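Local coordinates for putative secreted cellulose-binding protein (Streptomyces coelicolor, PDB 4OY8) that binds copper and, as a lytic polysaccharide monooxygenase of family AA10, probably cleaves cellulose oxidatively, at residues V4-S9 with T99-D104. Numbering follows the deposited sequence.
With ZN (zinc ion), chain I; ZN (zinc ion), chain G; ZN (zinc ion), chain H.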
loop_
_atom_site.group_PDB
_atom_site.type_symbol
_atom_site.label_atom_id
_atom_site.label_comp_id
_atom_site.label_asym_id
_atom_site.label_seq_id
_atom_site.Cartn_x
_atom_site.Cartn_y
_atom_site.Cartn_z
ATOM N N VAL A 4 -4.033 -4.006 2.663
ATOM C CA VAL A 4 -5.086 -3.633 1.737
ATOM C C VAL A 4 -5.141 -4.693 0.641
ATOM O O VAL A 4 -4.151 -4.910 -0.069
ATOM C CB VAL A 4 -4.893 -2.237 1.127
ATOM C CG1 VAL A 4 -5.917 -1.994 0.041
ATOM C CG2 VAL A 4 -5.002 -1.164 2.198
ATOM N N VAL A 5 -6.284 -5.360 0.532
ATOM C CA VAL A 5 -6.468 -6.449 -0.419
ATOM C C VAL A 5 -7.201 -6.020 -1.691
ATOM O O VAL A 5 -7.043 -6.662 -2.727
ATOM C CB VAL A 5 -7.102 -7.696 0.237
ATOM C CG1 VAL A 5 -6.181 -8.225 1.328
ATOM C CG2 VAL A 5 -8.509 -7.425 0.763
ATOM N N ASP A 6 -7.992 -4.933 -1.625
ATOM C CA ASP A 6 -8.696 -4.384 -2.808
ATOM C C ASP A 6 -8.795 -2.889 -2.575
ATOM O O ASP A 6 -9.344 -2.481 -1.555
ATOM C CB ASP A 6 -10.118 -4.983 -2.952
ATOM C CG ASP A 6 -10.114 -6.453 -3.202
ATOM O OD1 ASP A 6 -9.854 -6.866 -4.351
ATOM O OD2 ASP A 6 -10.392 -7.202 -2.224
ATOM N N PRO A 7 -8.252 -2.064 -3.476
ATOM C CA PRO A 7 -7.342 -2.408 -4.566
ATOM C C PRO A 7 -6.030 -2.892 -3.969
ATOM O O PRO A 7 -5.456 -2.245 -3.084
ATOM C CB PRO A 7 -7.213 -1.086 -5.331
ATOM C CG PRO A 7 -7.365 -0.052 -4.283
ATOM C CD PRO A 7 -8.379 -0.607 -3.306
ATOM N N ALA A 8 -5.567 -4.041 -4.428
ATOM C CA ALA A 8 -4.453 -4.720 -3.788
ATOM C C ALA A 8 -3.248 -3.828 -3.590
ATOM O O ALA A 8 -2.849 -3.125 -4.514
ATOM C CB ALA A 8 -4.044 -5.936 -4.578
ATOM N N SER A 9 -2.657 -3.882 -2.398
ATOM C CA SER A 9 -1.373 -3.232 -2.152
ATOM C C SER A 9 -0.277 -3.838 -3.024
ATOM O O SER A 9 -0.462 -4.873 -3.654
ATOM C CB SER A 9 -0.992 -3.372 -0.690
ATOM O OG SER A 9 -0.762 -4.740 -0.374
ATOM N N THR A 99 -13.944 1.463 -2.797
ATOM C CA THR A 99 -13.791 0.982 -1.432
ATOM C C THR A 99 -12.386 0.462 -1.216
ATOM O O THR A 99 -11.861 -0.344 -2.001
ATOM C CB THR A 99 -14.803 -0.121 -1.120
ATOM O OG1 THR A 99 -16.112 0.404 -1.282
ATOM C CG2 THR A 99 -14.648 -0.662 0.301
ATOM N N VAL A 100 -11.720 0.969 -0.191
ATOM C CA VAL A 100 -10.468 0.373 0.280
ATOM C C VAL A 100 -10.808 -0.704 1.288
ATOM O O VAL A 100 -11.413 -0.425 2.327
ATOM C CB VAL A 100 -9.524 1.435 0.893
ATOM C CG1 VAL A 100 -8.265 0.783 1.455
ATOM C CG2 VAL A 100 -9.144 2.473 -0.156
ATOM N N LYS A 101 -10.444 -1.936 0.969
ATOM C CA LYS A 101 -10.774 -3.088 1.770
ATOM C C LYS A 101 -9.486 -3.682 2.339
ATOM O O LYS A 101 -8.556 -4.008 1.598
ATOM C CB LYS A 101 -11.480 -4.145 0.909
ATOM C CG LYS A 101 -12.709 -3.676 0.162
ATOM C CD LYS A 101 -13.490 -4.762 -0.584
ATOM C CE LYS A 101 -14.804 -4.207 -1.136
ATOM N NZ LYS A 101 -15.537 -5.195 -1.969
ATOM N N LEU A 102 -9.427 -3.766 3.659
ATOM C CA LEU A 102 -8.343 -4.431 4.346
ATOM C C LEU A 102 -8.786 -5.725 4.983
ATOM O O LEU A 102 -9.887 -5.838 5.495
ATOM C CB LEU A 102 -7.819 -3.543 5.454
ATOM C CG LEU A 102 -7.163 -2.266 5.018
ATOM C CD1 LEU A 102 -8.170 -1.127 5.039
ATOM C CD2 LEU A 102 -5.946 -1.966 5.879
ATOM N N HIS A 103 -7.909 -6.711 4.955
ATOM C CA HIS A 103 -8.115 -7.949 5.665
ATOM C C HIS A 103 -7.098 -7.971 6.802
ATOM O O HIS A 103 -5.927 -7.701 6.585
ATOM C CB HIS A 103 -7.888 -9.142 4.734
ATOM C CG HIS A 103 -8.143 -10.443 5.393
ATOM N ND1 HIS A 103 -9.415 -10.901 5.624
ATOM C CD2 HIS A 103 -7.307 -11.371 5.893
ATOM C CE1 HIS A 103 -9.358 -12.053 6.252
ATOM N NE2 HIS A 103 -8.091 -12.374 6.401
ATOM N N ASP A 104 -7.573 -8.306 7.994
ATOM C CA ASP A 104 -6.767 -8.351 9.214
ATOM C C ASP A 104 -7.039 -9.672 9.889
ATOM O O ASP A 104 -8.112 -9.870 10.422
ATOM C CB ASP A 104 -7.169 -7.212 10.138
ATOM C CG ASP A 104 -6.468 -7.221 11.481
ATOM O OD1 ASP A 104 -5.521 -8.014 11.701
ATOM O OD2 ASP A 104 -6.892 -6.404 12.345
HETATM ZN ZN ZN I . -10.888 -10.711 4.209
HETATM ZN ZN ZN G . -9.424 -8.842 -5.078
HETATM ZN ZN ZN H . -7.477 -14.347 6.620
HETATM O O HOH W 1 -7.286 -8.248 -4.809
HETATM O O HOH W 2 -9.654 -9.630 -3.126
HETATM O O HOH W 3 -11.307 -9.355 -5.521
HETATM O O HOH W 4 -8.448 -10.386 -5.693
HETATM O O HOH W 5 -9.366 -8.250 -6.967
#
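The carbonyl oxygen of Lys101 is gripped by two successive backbone amides: Val5 N lies 2.9 Å from Lys101 O, and Asp6 N makes a weak second bond to it. This is a classic beta bulge, which joins edge strand 2-6 to the antiparallel strand 97-104 in the three-stranded sheet of the immunoglobulin-like beta sandwich of lytic polysaccharide monooxygenases. Val5 supplies the extra residue, its psi of -23° turning the strand enough for both amides to face one acceptor. Lys101 N closes the bulge by donating to Asp6 O over 2.8 Å, nearly straight at 166°.

Val4 sits on the core-facing side with Val100 and Leu102, where branched apolar side chains fill the space toward the second sheet. One of its methyls, CG2, meets Leu102 CG at 3.7 Å and also touches Val100 CG1; strand 161-170 covers the same face through Thr166 and Trp168. Beyond the bulge a cis peptide bond leads into Pro7, which has no N-H to offer the neighbouring strand, and its CD comes near Thr99 O. The chain then folds back, and Ser9 N bonds to Val4 O just before helix 10-18.

On the outer face, Asp6 and Lys101 lie side by side through their aliphatic parts, CB of Asp6 against CD of Lys101 at 4.1 Å, while the extended lysine carries its amine away from the carboxylate. Asp6 OD1 instead binds a zinc ion completed by five waters, two of which also donate to Val5 O and Asp6 OD2. Val5 CG1 packs on His103 CB. With its CG anti to the backbone N (chi1 -178°), the His103 ring reaches outward and bridges two further zinc ions, ND1 to one at 2.0 Å and NE2 to the other at 2.1 Å.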